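DUF1425 domain-containing protein (Shewanella loihica, PDB 3O0L) is of unknown function but belongs to the DUF1425 family of the E-set clan and is probably made as a signal-peptide-bearing lipoprotein. Local coordinates at residues 15-20 and 106-111; 37-42 and 92-97; 44-49 and 78-83; 58-63 and 100-105. All coordinates share one frame; numbering follows the deposited sequence. Where two conformers were deposited one is given.

Contact 1 of 4, residues 15-20 and 106-111; sequences VRVDNG and VREAIS
Strand 14-19 and the end of strand 101-109, with the two residues after it, come together without pairing as neighbours in a sheet: their closest alpha carbons, those of N19 and S111, are 7.0 Å apart, and the junction is made by side chains, with backbone carbonyls as acceptors. The side chains of V17, N19, E108 and I110 all point into it. V17 holds CG1 anti to its backbone N (chi1 177°), and this branch meets the CG2 branch of I110 at 4.1 Å, the two side chains crossing at about a right angle. I110 CG2 is itself anti to the backbone N, and it also comes 3.5 Å from N19 ND2, likewise crosswise. The same N19 ND2 reaches the backbone O of S111 at 3.1 Å, but the bond is bent (131° at the hydrogen) and weak. A water ties the two strands, donating to the backbone O of V15 at 3.0 Å and to E108 OE2 at 2.8 Å. The other carboxylate oxygen, OE1, is bonded to S24 OG on strand 22-34. On the outward side of strand 14-19, R16 grips D18 side-on, NE giving 3.0 Å to the syn lone pair of OD2 and NH2 bonding to OD1. I7 of the second subunit packs on V17 and E108, and V17 of that subunit on I110, at the dimer interface. A small apolar contact, one weak amide bond and one water bridge imply a junction held more by burial than by direct polar bonds, and a partner at each oxygen of buried E108 would be consistent with a carboxylate.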
loop_
_atom_site.group_PDB
_atom_site.type_symbol
_atom_site.label_atom_id
_atom_site.label_comp_id
_atom_site.label_asym_id
_atom_site.label_seq_id
_atom_site.Cartn_x
_atom_site.Cartn_y
_atom_site.Cartn_z
ATOM N N VAL A 15 0.117 6.065 -0.313
ATOM C CA VAL A 15 -0.901 6.203 -1.356
ATOM C C VAL A 15 -1.288 7.653 -1.445
ATOM O O VAL A 15 -1.658 8.278 -0.430
ATOM C CB VAL A 15 -2.173 5.377 -1.109
ATOM C CG1 VAL A 15 -3.180 5.594 -2.243
ATOM C CG2 VAL A 15 -1.826 3.877 -1.003
ATOM N N ARG A 16 -1.164 8.199 -2.642
ATOM C CA ARG A 16 -1.614 9.539 -2.887
ATOM C C ARG A 16 -2.656 9.579 -3.978
ATOM O O ARG A 16 -2.601 8.819 -4.942
ATOM C CB ARG A 16 -0.468 10.482 -3.163
ATOM C CG ARG A 16 0.274 10.268 -4.377
ATOM C CD ARG A 16 1.372 11.404 -4.560
ATOM N NE ARG A 16 0.776 12.679 -4.923
ATOM C CZ ARG A 16 1.334 13.879 -4.713
ATOM N NH1 ARG A 16 2.531 13.993 -4.146
ATOM N NH2 ARG A 16 0.687 14.978 -5.075
ATOM N N VAL A 17 -3.595 10.492 -3.784
ATOM C CA VAL A 17 -4.722 10.737 -4.665
ATOM C C VAL A 17 -4.717 12.214 -5.020
ATOM O O VAL A 17 -4.601 13.097 -4.127
ATOM C CB VAL A 17 -6.058 10.375 -3.961
ATOM C CG1 VAL A 17 -7.273 10.711 -4.861
ATOM C CG2 VAL A 17 -6.048 8.917 -3.521
ATOM N N ASP A 18 -4.873 12.510 -6.310
ATOM C CA ASP A 18 -4.969 13.866 -6.777
ATOM C C ASP A 18 -6.120 13.908 -7.770
ATOM O O ASP A 18 -6.043 13.316 -8.861
ATOM C CB ASP A 18 -3.647 14.339 -7.391
ATOM C CG ASP A 18 -2.501 14.267 -6.413
ATOM O OD1 ASP A 18 -2.352 15.187 -5.562
ATOM O OD2 ASP A 18 -1.747 13.269 -6.467
ATOM N N ASN A 19 -7.202 14.568 -7.367
ATOM C CA ASN A 19 -8.437 14.528 -8.128
ATOM C C ASN A 19 -9.146 15.890 -8.073
ATOM O O ASN A 19 -9.896 16.182 -7.133
ATOM C CB ASN A 19 -9.294 13.389 -7.573
ATOM C CG ASN A 19 -10.475 13.050 -8.470
ATOM O OD1 ASN A 19 -10.373 13.077 -9.693
ATOM N ND2 ASN A 19 -11.597 12.728 -7.860
ATOM N N GLY A 20 -8.855 16.727 -9.069
ATOM C CA GLY A 20 -9.315 18.109 -9.098
ATOM C C GLY A 20 -8.715 18.825 -7.906
ATOM O O GLY A 20 -7.492 18.813 -7.713
ATOM N N VAL A 106 -7.635 1.026 5.972
ATOM C CA VAL A 106 -7.953 2.425 6.093
ATOM C C VAL A 106 -8.771 2.810 4.900
ATOM O O VAL A 106 -8.435 2.453 3.756
ATOM C CB VAL A 106 -6.677 3.296 6.157
ATOM C CG1 VAL A 106 -6.990 4.772 6.032
ATOM C CG2 VAL A 106 -5.868 3.004 7.444
ATOM N N ARG A 107 -9.860 3.535 5.141
ATOM C CA ARG A 107 -10.634 4.009 4.027
ATOM C C ARG A 107 -10.838 5.500 4.110
ATOM O O ARG A 107 -10.861 6.080 5.193
ATOM C CB ARG A 107 -11.883 3.181 3.834
ATOM C CG ARG A 107 -12.901 3.329 4.810
ATOM C CD ARG A 107 -13.988 2.267 4.573
ATOM N NE ARG A 107 -15.090 2.539 5.468
ATOM C CZ ARG A 107 -16.164 1.764 5.640
ATOM N NH1 ARG A 107 -16.340 0.614 4.974
ATOM N NH2 ARG A 107 -17.071 2.155 6.508
ATOM N N GLU A 108 -10.894 6.128 2.939
ATOM C CA GLU A 108 -11.089 7.560 2.829
ATOM C C GLU A 108 -11.982 7.820 1.645
ATOM O O GLU A 108 -12.018 7.036 0.692
ATOM C CB GLU A 108 -9.754 8.304 2.666
ATOM C CG GLU A 108 -8.915 7.778 1.521
ATOM C CD GLU A 108 -7.703 8.658 1.186
ATOM O OE1 GLU A 108 -7.885 9.682 0.462
ATOM O OE2 GLU A 108 -6.578 8.304 1.628
ATOM N N ALA A 109 -12.756 8.881 1.739
ATOM C CA ALA A 109 -13.630 9.272 0.668
ATOM C C ALA A 109 -12.764 10.100 -0.282
ATOM O O ALA A 109 -11.975 10.901 0.175
ATOM C CB ALA A 109 -14.822 10.105 1.220
ATOM N N ILE A 110 -12.841 9.817 -1.583
ATOM C CA ILE A 110 -12.235 10.632 -2.644
ATOM C C ILE A 110 -13.295 11.652 -3.018
ATOM O O ILE A 110 -14.487 11.311 -3.051
ATOM C CB ILE A 110 -11.979 9.831 -3.951
ATOM C CG1 ILE A 110 -11.124 8.592 -3.708
ATOM C CG2 ILE A 110 -11.341 10.730 -5.030
ATOM C CD1 ILE A 110 -11.013 7.731 -4.943
ATOM N N SER A 111 -12.901 12.886 -3.303
ATOM C CA SER A 111 -13.884 13.898 -3.712
ATOM C C SER A 111 -13.373 14.601 -4.950
ATOM O O SER A 111 -12.227 14.372 -5.357
ATOM C CB SER A 111 -14.147 14.888 -2.571
ATOM O OG SER A 111 -13.151 15.886 -2.512
HETATM O O HOH W 1 -4.476 9.076 -0.016
#

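Contact 2 of 4, residues 37-42 and 92-97; sequences AGFLRA and ALSPNA
A92 begins the run as the hydrogen-bonded partner of A42: its O accepts A42 N at 2.8 Å, nearly along the C=O axis, while its N gives to a lone pair of A42 O. L93 faces R41 as a non-hydrogen-bonded pair; L93 CD1 lies 3.8 Å from NH2 of the R41 guanidinium, approaching it obliquely, and R41 NH1 is bonded to T91 OG1. S94 carries the pairing one step further, its N meeting L40 O at 3.0 Å from above the carbonyl plane. Its hydroxyl donates to a water that also accepts a weak bond from L40 N. S94 O lies at the edge of the F39 ring, 3.2 Å from F39 CD2, and beyond P95 the chain bends round that ring, with N96 CA 3.6 Å from F39 CE2. A97 closes the curve, its N over one ring face and A97 CB 4.3 Å from F39 CE1. An alanine in place of F39 would remove the ring around which residues 94-97 curl, and would probably loosen them against the residues leading into strand 40-48. The whole is the end of an antiparallel strand pair, where 87-93, an outermost strand of its sheet within this chain, leaves 40-48, consistent with an E-set beta-sandwich.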
loop_
_atom_site.group_PDB
_atom_site.type_symbol
_atom_site.label_atom_id
_atom_site.label_comp_id
_atom_site.label_asym_id
_atom_site.label_seq_id
_atom_site.Cartn_x
_atom_site.Cartn_y
_atom_site.Cartn_z
ATOM N N ALA A 37 -0.165 -13.576 27.909
ATOM C CA ALA A 37 -1.076 -14.723 27.932
ATOM C C ALA A 37 -1.342 -15.306 26.527
ATOM O O ALA A 37 -2.410 -15.837 26.269
ATOM C CB ALA A 37 -2.404 -14.360 28.652
ATOM N N GLY A 38 -0.348 -15.231 25.652
ATOM C CA GLY A 38 -0.416 -15.828 24.302
ATOM C C GLY A 38 -1.078 -14.960 23.252
ATOM O O GLY A 38 -1.263 -15.388 22.111
ATOM N N PHE A 39 -1.414 -13.734 23.639
ATOM C CA PHE A 39 -2.050 -12.784 22.756
ATOM C C PHE A 39 -1.025 -11.975 21.979
ATOM O O PHE A 39 0.139 -11.911 22.355
ATOM C CB PHE A 39 -3.005 -11.901 23.569
ATOM C CG PHE A 39 -4.301 -12.577 23.838
ATOM C CD1 PHE A 39 -4.365 -13.656 24.689
ATOM C CD2 PHE A 39 -5.454 -12.209 23.156
ATOM C CE1 PHE A 39 -5.548 -14.306 24.897
ATOM C CE2 PHE A 39 -6.646 -12.903 23.351
ATOM C CZ PHE A 39 -6.686 -13.944 24.204
ATOM N N LEU A 40 -1.469 -11.388 20.880
ATOM C CA LEU A 40 -0.716 -10.443 20.101
ATOM C C LEU A 40 -1.392 -9.086 20.246
ATOM O O LEU A 40 -2.575 -8.963 20.579
ATOM C CB LEU A 40 -0.691 -10.833 18.627
ATOM C CG LEU A 40 -0.116 -12.175 18.229
ATOM C CD1 LEU A 40 -0.263 -12.343 16.741
ATOM C CD2 LEU A 40 1.356 -12.229 18.652
ATOM N N ARG A 41 -0.631 -8.052 19.987
ATOM C CA ARG A 41 -1.189 -6.723 19.937
ATOM C C ARG A 41 -0.807 -6.109 18.611
ATOM O O ARG A 41 0.380 -6.043 18.292
ATOM C CB ARG A 41 -0.615 -5.905 21.040
ATOM C CG ARG A 41 -1.014 -4.481 20.945
ATOM C CD ARG A 41 -0.657 -3.792 22.219
ATOM N NE ARG A 41 -1.514 -4.201 23.329
ATOM C CZ ARG A 41 -2.763 -3.776 23.492
ATOM N NH1 ARG A 41 -3.334 -2.953 22.600
ATOM N NH2 ARG A 41 -3.452 -4.194 24.535
ATOM N N ALA A 42 -1.798 -5.612 17.878
ATOM C CA ALA A 42 -1.559 -4.957 16.592
ATOM C C ALA A 42 -1.156 -3.527 16.870
ATOM O O ALA A 42 -1.784 -2.838 17.679
ATOM C CB ALA A 42 -2.848 -4.960 15.715
ATOM N N ALA A 92 -4.773 -2.573 18.597
ATOM C CA ALA A 92 -5.872 -3.520 18.906
ATOM C C ALA A 92 -5.280 -4.775 19.509
ATOM O O ALA A 92 -4.288 -5.298 19.042
ATOM C CB ALA A 92 -6.668 -3.891 17.665
ATOM N N LEU A 93 -5.939 -5.273 20.551
ATOM C CA LEU A 93 -5.586 -6.546 21.135
ATOM C C LEU A 93 -6.227 -7.639 20.300
ATOM O O LEU A 93 -7.378 -7.499 19.861
ATOM C CB LEU A 93 -6.117 -6.574 22.563
ATOM C CG LEU A 93 -5.718 -7.717 23.452
ATOM C CD1 LEU A 93 -4.207 -7.782 23.608
ATOM C CD2 LEU A 93 -6.493 -7.520 24.802
ATOM N N SER A 94 -5.487 -8.707 20.043
ATOM C CA SER A 94 -6.024 -9.893 19.357
ATOM C C SER A 94 -7.264 -10.449 20.087
ATOM O O SER A 94 -7.332 -10.427 21.319
ATOM C CB SER A 94 -4.972 -10.992 19.271
ATOM O OG SER A 94 -5.574 -12.244 18.979
ATOM N N PRO A 95 -8.268 -10.942 19.334
ATOM C CA PRO A 95 -9.464 -11.436 19.962
ATOM C C PRO A 95 -9.326 -12.846 20.497
ATOM O O PRO A 95 -10.068 -13.206 21.351
ATOM C CB PRO A 95 -10.516 -11.359 18.847
ATOM C CG PRO A 95 -9.754 -11.556 17.622
ATOM C CD PRO A 95 -8.381 -10.960 17.861
ATOM N N ASN A 96 -8.373 -13.636 20.015
ATOM C CA ASN A 96 -8.085 -14.887 20.671
ATOM C C ASN A 96 -6.683 -15.354 20.335
ATOM O O ASN A 96 -6.064 -14.898 19.349
ATOM C CB ASN A 96 -9.162 -15.960 20.441
ATOM C CG ASN A 96 -9.116 -16.614 19.087
ATOM O OD1 ASN A 96 -8.119 -17.234 18.712
ATOM N ND2 ASN A 96 -10.265 -16.627 18.411
ATOM N N ALA A 97 -6.202 -16.263 21.154
ATOM C CA ALA A 97 -4.801 -16.715 21.054
ATOM C C ALA A 97 -4.438 -17.462 19.766
ATOM O O ALA A 97 -3.240 -17.684 19.507
ATOM C CB ALA A 97 -4.482 -17.540 22.250
HETATM O O HOH W 2 -3.176 -13.862 19.439
#

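Contact 3 of 4, residues 44-49 and 78-83; sequences GTIISK and KSLKLH
S48 OG is the best-held polar atom here, with two partners: the backbone N of S50 just beyond the segment, and a water 2.6 Å away. That water lies 3.1 Å from the backbone O of L82 and can donate to it, though other acceptors compete for its protons, so it may bridge the two segments where their ends converge. A chi1 of 161° places OG anti to the backbone N, while the backbone itself directs S48 CB toward strand 78-82. The rest of the contact is mainly apolar. L82 CD1 is the busiest atom: it sits 3.6 Å from S48 CB and 3.8 Å from I46 CG2, entering between two residues that point the same way from strand 40-48. I46 and L82 cross obliquely, and the leucine's other methyl, CD2, approaches the carbonyl of I46. The chi1 of L82, -105°, is away from a staggered value, which suggests that the methyl is accommodated at some torsional cost. Two residues earlier on strand 78-82, L80 meets the same I46 tip to tip, CD1 to CD1 at 3.8 Å. I46 thus spends its two ends on different leucines, and the alternation of L80 and L82 gives strand 78-82 a greasy inner face. Strands 40-48 and 78-82 belong to different sheets and run in roughly the same direction, 38° apart with axes 8.8 Å from each other at closest. Strand 40-48 lies between 22-34 and 87-93 in its own sheet, while 78-82 is an outermost strand of the three-stranded sheet beside 54-63, whose L56 and Y58 touch L80.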
loop_
_atom_site.group_PDB
_atom_site.type_symbol
_atom_site.label_atom_id
_atom_site.label_comp_id
_atom_site.label_asym_id
_atom_site.label_seq_id
_atom_site.Cartn_x
_atom_site.Cartn_y
_atom_site.Cartn_z
ATOM N N GLY A 44 -0.456 -0.125 14.560
ATOM C CA GLY A 44 -0.559 0.489 13.252
ATOM C C GLY A 44 -0.113 1.918 13.329
ATOM O O GLY A 44 -0.153 2.549 14.400
ATOM N N THR A 45 0.339 2.437 12.190
ATOM C CA THR A 45 0.727 3.828 12.084
ATOM C C THR A 45 0.047 4.382 10.829
ATOM O O THR A 45 0.136 3.765 9.763
ATOM C CB THR A 45 2.273 3.963 11.995
ATOM O OG1 THR A 45 2.850 3.810 13.308
ATOM C CG2 THR A 45 2.668 5.338 11.395
ATOM N N ILE A 46 -0.640 5.510 10.963
ATOM C CA ILE A 46 -1.298 6.180 9.839
ATOM C C ILE A 46 -0.741 7.577 9.808
ATOM O O ILE A 46 -0.893 8.359 10.762
ATOM C CB ILE A 46 -2.818 6.218 9.994
ATOM C CG1 ILE A 46 -3.380 4.808 10.176
ATOM C CG2 ILE A 46 -3.479 6.806 8.760
ATOM C CD1 ILE A 46 -4.879 4.788 10.656
ATOM N N ILE A 47 -0.035 7.894 8.724
ATOM C CA ILE A 47 0.630 9.178 8.569
ATOM C C ILE A 47 0.047 9.922 7.403
ATOM O O ILE A 47 -0.080 9.340 6.316
ATOM C CB ILE A 47 2.130 8.994 8.243
ATOM C CG1 ILE A 47 2.791 8.016 9.214
ATOM C CG2 ILE A 47 2.852 10.351 8.254
ATOM C CD1 ILE A 47 4.321 7.937 9.060
ATOM N N SER A 48 -0.343 11.172 7.627
ATOM C CA SER A 48 -0.690 12.079 6.543
ATOM C C SER A 48 0.531 12.907 6.138
ATOM O O SER A 48 1.298 13.390 6.989
ATOM C CB SER A 48 -1.825 13.024 6.917
ATOM O OG SER A 48 -1.821 14.120 6.025
ATOM N N LYS A 49 0.711 13.050 4.829
ATOM C CA LYS A 49 1.799 13.835 4.283
ATOM C C LYS A 49 1.201 14.948 3.431
ATOM O O LYS A 49 1.778 15.354 2.427
ATOM C CB LYS A 49 2.735 12.939 3.466
ATOM C CG LYS A 49 3.539 11.947 4.289
ATOM C CD LYS A 49 4.697 11.369 3.493
ATOM C CE LYS A 49 5.165 10.023 4.056
ATOM N NZ LYS A 49 5.829 10.161 5.369
ATOM N N LYS A 78 -13.587 2.652 12.690
ATOM C CA LYS A 78 -13.423 3.734 13.649
ATOM C C LYS A 78 -12.965 4.967 12.927
ATOM O O LYS A 78 -12.087 4.888 12.073
ATOM C CB LYS A 78 -12.375 3.335 14.692
ATOM C CG LYS A 78 -12.908 2.417 15.834
ATOM C CD LYS A 78 -11.766 1.615 16.522
ATOM C CE LYS A 78 -11.539 0.156 15.923
ATOM N NZ LYS A 78 -11.657 -0.054 14.385
ATOM N N SER A 79 -13.546 6.116 13.255
ATOM C CA SER A 79 -13.188 7.360 12.593
ATOM C C SER A 79 -11.992 8.046 13.211
ATOM O O SER A 79 -11.783 7.975 14.422
ATOM C CB SER A 79 -14.356 8.346 12.612
ATOM O OG SER A 79 -15.292 7.950 11.643
ATOM N N LEU A 80 -11.211 8.709 12.355
ATOM C CA LEU A 80 -10.102 9.590 12.736
ATOM C C LEU A 80 -10.139 10.825 11.858
ATOM O O LEU A 80 -10.463 10.760 10.663
ATOM C CB LEU A 80 -8.728 8.952 12.457
ATOM C CG LEU A 80 -8.110 7.807 13.237
ATOM C CD1 LEU A 80 -6.770 7.502 12.608
ATOM C CD2 LEU A 80 -7.945 8.148 14.706
ATOM N N LYS A 81 -9.774 11.960 12.425
ATOM C CA LYS A 81 -9.497 13.136 11.636
ATOM C C LYS A 81 -7.984 13.342 11.809
ATOM O O LYS A 81 -7.500 13.626 12.906
ATOM C CB LYS A 81 -10.316 14.357 12.095
ATOM C CG LYS A 81 -10.323 15.550 11.130
ATOM C CD LYS A 81 -11.016 16.797 11.734
ATOM N N LEU A 82 -7.249 13.128 10.720
ATOM C CA LEU A 82 -5.799 13.343 10.678
ATOM C C LEU A 82 -5.617 14.773 10.254
ATOM O O LEU A 82 -6.054 15.165 9.155
ATOM C CB LEU A 82 -5.117 12.448 9.638
ATOM C CG LEU A 82 -4.306 11.216 10.022
ATOM C CD1 LEU A 82 -3.813 10.590 8.727
ATOM C CD2 LEU A 82 -3.154 11.596 10.881
ATOM N N HIS A 83 -4.985 15.555 11.105
ATOM C CA HIS A 83 -4.684 16.929 10.754
ATOM C C HIS A 83 -3.504 16.922 9.766
ATOM O O HIS A 83 -2.871 15.880 9.546
ATOM C CB HIS A 83 -4.455 17.752 12.015
ATOM C CG HIS A 83 -5.684 17.868 12.866
ATOM N ND1 HIS A 83 -6.098 16.867 13.723
ATOM C CD2 HIS A 83 -6.608 18.853 12.969
ATOM C CE1 HIS A 83 -7.214 17.235 14.326
ATOM N NE2 HIS A 83 -7.545 18.437 13.887
HETATM O O HOH W 3 -4.062 15.255 6.744
#

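Contact 4 of 4, residues 58-63 and 100-105; sequences YKFTWY and VRCELY
Y63 and R101 stack: the guanidinium lies flat on the ring, planes 2° apart and centres 4.4 Å apart, a cation-pi stack reached by a bend at chi3 of the arginine. R101 NH1 then forms a salt bridge to E103 OE2 at 2.6 Å, and the other oxygen, E103 OE1, receives a weak bond from Y63 OH at 2.7 Å. T61 OG1 donates to Y63 OH at 3.0 Å and lies at the edge of the Y105 ring. An alanine replacing Y63 would remove the platform under R101 and a donor to E103, and would probably leave this charged cluster less ordered. On the opposite face, L104 CD1 sits over the centre of the F60 ring, 3.9 Å from its centroid, and C102 CB over the six-membered ring of W62. The C102 sulfur approaches both rings obliquely. Behind these side chains runs a regular antiparallel pairing from K59-Y105 to Y63-R101, ending in a classic beta bulge where V100 and R101 both face Y63, whose O accepts V100 N at 2.7 Å. Strand 54-63 is the middle of its three-stranded sheet, between 78-82 and 101-109. The F60 and W62 face packs on A42 of strand 40-48 in the other sheet, while at Y105 an antiparallel strand of the second subunit pairs alongside 101-109, so the sheet runs on across the interface.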
loop_
_atom_site.group_PDB
_atom_site.type_symbol
_atom_site.label_atom_id
_atom_site.label_comp_id
_atom_site.label_asym_id
_atom_site.label_seq_id
_atom_site.Cartn_x
_atom_site.Cartn_y
_atom_site.Cartn_z
ATOM N N TYR A 58 -10.673 3.356 10.031
ATOM C CA TYR A 58 -9.798 2.214 10.042
ATOM C C TYR A 58 -10.342 1.056 10.835
ATOM O O TYR A 58 -11.217 1.232 11.697
ATOM C CB TYR A 58 -8.418 2.598 10.604
ATOM C CG TYR A 58 -8.403 2.743 12.117
ATOM C CD1 TYR A 58 -8.776 3.958 12.725
ATOM C CD2 TYR A 58 -8.046 1.670 12.932
ATOM C CE1 TYR A 58 -8.806 4.082 14.128
ATOM C CE2 TYR A 58 -8.084 1.771 14.293
ATOM C CZ TYR A 58 -8.441 2.990 14.897
ATOM O OH TYR A 58 -8.422 3.088 16.265
ATOM N N LYS A 59 -9.814 -0.125 10.537
ATOM C CA LYS A 59 -10.029 -1.300 11.395
ATOM C C LYS A 59 -9.015 -2.354 11.099
ATOM O O LYS A 59 -8.477 -2.424 9.990
ATOM C CB LYS A 59 -11.436 -1.888 11.277
ATOM C CG LYS A 59 -11.741 -2.723 10.094
ATOM C CD LYS A 59 -12.995 -3.517 10.429
ATOM C CE LYS A 59 -13.619 -4.138 9.226
ATOM N NZ LYS A 59 -15.058 -4.475 9.515
ATOM N N PHE A 60 -8.707 -3.134 12.121
ATOM C CA PHE A 60 -7.837 -4.288 11.945
ATOM C C PHE A 60 -8.671 -5.525 11.726
ATOM O O PHE A 60 -9.783 -5.629 12.250
ATOM C CB PHE A 60 -6.990 -4.551 13.193
ATOM C CG PHE A 60 -5.940 -3.508 13.484
ATOM C CD1 PHE A 60 -4.670 -3.609 12.934
ATOM C CD2 PHE A 60 -6.194 -2.476 14.347
ATOM C CE1 PHE A 60 -3.718 -2.694 13.207
ATOM C CE2 PHE A 60 -5.219 -1.538 14.628
ATOM C CZ PHE A 60 -3.979 -1.647 14.065
ATOM N N THR A 61 -8.096 -6.485 11.015
ATOM C CA THR A 61 -8.643 -7.836 10.917
ATOM C C THR A 61 -7.518 -8.797 11.318
ATOM O O THR A 61 -6.318 -8.465 11.227
ATOM C CB THR A 61 -9.130 -8.173 9.511
ATOM O OG1 THR A 61 -8.058 -7.967 8.607
ATOM C CG2 THR A 61 -10.274 -7.224 9.074
ATOM N N TRP A 62 -7.907 -9.975 11.769
ATOM C CA TRP A 62 -6.982 -10.918 12.337
ATOM C C TRP A 62 -7.094 -12.268 11.621
ATOM O O TRP A 62 -8.187 -12.703 11.246
ATOM C CB TRP A 62 -7.347 -11.098 13.789
ATOM C CG TRP A 62 -7.113 -9.892 14.593
ATOM C CD1 TRP A 62 -7.984 -8.892 14.846
ATOM C CD2 TRP A 62 -5.894 -9.534 15.237
ATOM N NE1 TRP A 62 -7.395 -7.922 15.631
ATOM C CE2 TRP A 62 -6.117 -8.310 15.906
ATOM C CE3 TRP A 62 -4.650 -10.160 15.369
ATOM C CZ2 TRP A 62 -5.118 -7.677 16.657
ATOM C CZ3 TRP A 62 -3.654 -9.518 16.103
ATOM C CH2 TRP A 62 -3.904 -8.298 16.733
ATOM N N TYR A 63 -5.956 -12.944 11.484
ATOM C CA TYR A 63 -5.867 -14.238 10.811
ATOM C C TYR A 63 -5.081 -15.245 11.633
ATOM O O TYR A 63 -4.166 -14.897 12.376
ATOM C CB TYR A 63 -5.198 -14.075 9.436
ATOM C CG TYR A 63 -5.878 -13.036 8.616
ATOM C CD1 TYR A 63 -6.974 -13.354 7.810
ATOM C CD2 TYR A 63 -5.482 -11.715 8.691
ATOM C CE1 TYR A 63 -7.625 -12.372 7.075
ATOM C CE2 TYR A 63 -6.123 -10.743 7.965
ATOM C CZ TYR A 63 -7.187 -11.066 7.168
ATOM O OH TYR A 63 -7.800 -10.059 6.481
ATOM N N VAL A 100 -2.440 -15.163 14.500
ATOM C CA VAL A 100 -0.975 -15.049 14.349
ATOM C C VAL A 100 -0.578 -13.776 13.639
ATOM O O VAL A 100 0.574 -13.430 13.626
ATOM C CB VAL A 100 -0.378 -16.261 13.598
ATOM C CG1 VAL A 100 -0.704 -17.585 14.373
ATOM C CG2 VAL A 100 -0.893 -16.316 12.158
ATOM N N ARG A 101 -1.537 -13.052 13.076
ATOM C CA ARG A 101 -1.227 -11.963 12.156
ATOM C C ARG A 101 -2.409 -10.992 12.066
ATOM O O ARG A 101 -3.531 -11.425 12.169
ATOM C CB ARG A 101 -0.971 -12.634 10.790
ATOM C CG ARG A 101 -0.672 -11.803 9.629
ATOM C CD ARG A 101 -0.305 -12.705 8.414
ATOM N NE ARG A 101 -1.379 -13.498 7.765
ATOM C CZ ARG A 101 -2.305 -13.017 6.926
ATOM N NH1 ARG A 101 -2.399 -11.713 6.664
ATOM N NH2 ARG A 101 -3.175 -13.853 6.359
ATOM N N CYS A 102 -2.141 -9.700 11.916
ATOM C CA CYS A 102 -3.189 -8.721 11.662
ATOM C C CYS A 102 -2.947 -8.015 10.360
ATOM O O CYS A 102 -1.839 -8.093 9.788
ATOM C CB CYS A 102 -3.245 -7.641 12.746
ATOM S SG CYS A 102 -1.925 -6.321 12.616
ATOM N N GLU A 103 -3.994 -7.335 9.893
ATOM C CA GLU A 103 -3.933 -6.442 8.733
ATOM C C GLU A 103 -4.726 -5.189 9.106
ATOM O O GLU A 103 -5.807 -5.289 9.717
ATOM C CB GLU A 103 -4.526 -7.111 7.485
ATOM C CG GLU A 103 -3.771 -8.347 6.990
ATOM C CD GLU A 103 -4.483 -9.099 5.856
ATOM O OE1 GLU A 103 -5.634 -8.745 5.504
ATOM O OE2 GLU A 103 -3.891 -10.065 5.324
ATOM N N LEU A 104 -4.186 -4.017 8.802
ATOM C CA LEU A 104 -4.857 -2.742 9.038
ATOM C C LEU A 104 -5.477 -2.286 7.733
ATOM O O LEU A 104 -4.784 -2.268 6.715
ATOM C CB LEU A 104 -3.865 -1.690 9.531
ATOM C CG LEU A 104 -4.339 -0.250 9.743
ATOM C CD1 LEU A 104 -5.520 -0.216 10.750
ATOM C CD2 LEU A 104 -3.205 0.636 10.216
ATOM N N TYR A 105 -6.763 -1.931 7.758
ATOM C CA TYR A 105 -7.468 -1.308 6.622
ATOM C C TYR A 105 -7.834 0.126 6.942
ATOM O O TYR A 105 -8.261 0.408 8.053
ATOM C CB TYR A 105 -8.748 -2.062 6.303
ATOM C CG TYR A 105 -8.475 -3.450 5.804
ATOM C CD1 TYR A 105 -8.285 -4.517 6.674
ATOM C CD2 TYR A 105 -8.309 -3.673 4.441
ATOM C CE1 TYR A 105 -7.983 -5.763 6.189
ATOM C CE2 TYR A 105 -8.017 -4.920 3.945
ATOM C CZ TYR A 105 -7.871 -5.950 4.812
ATOM O OH TYR A 105 -7.578 -7.159 4.271
#

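In the fold
Contact 3, the F60-W62 face of contact 4 and the A42 end of contact 2 share the interior between the two sheets. Contact 2 lies about 11 Å from contact 4, centre to centre, and touches it where A42 CB meets C102 SG and F60 CE1, each at 3.5 Å. Contact 3 joins contact 4 through Y58, whose N lies 2.9 Å from K78 O, a probable hydrogen bond. Contact 1 adjoins contact 3, with V106 CG2 3.8 Å from I46 CD1, and shares strand 101-109 with contact 4; both touch the second subunit. Contacts 1 and 2 mark opposite ends, their centres about 31 Å apart.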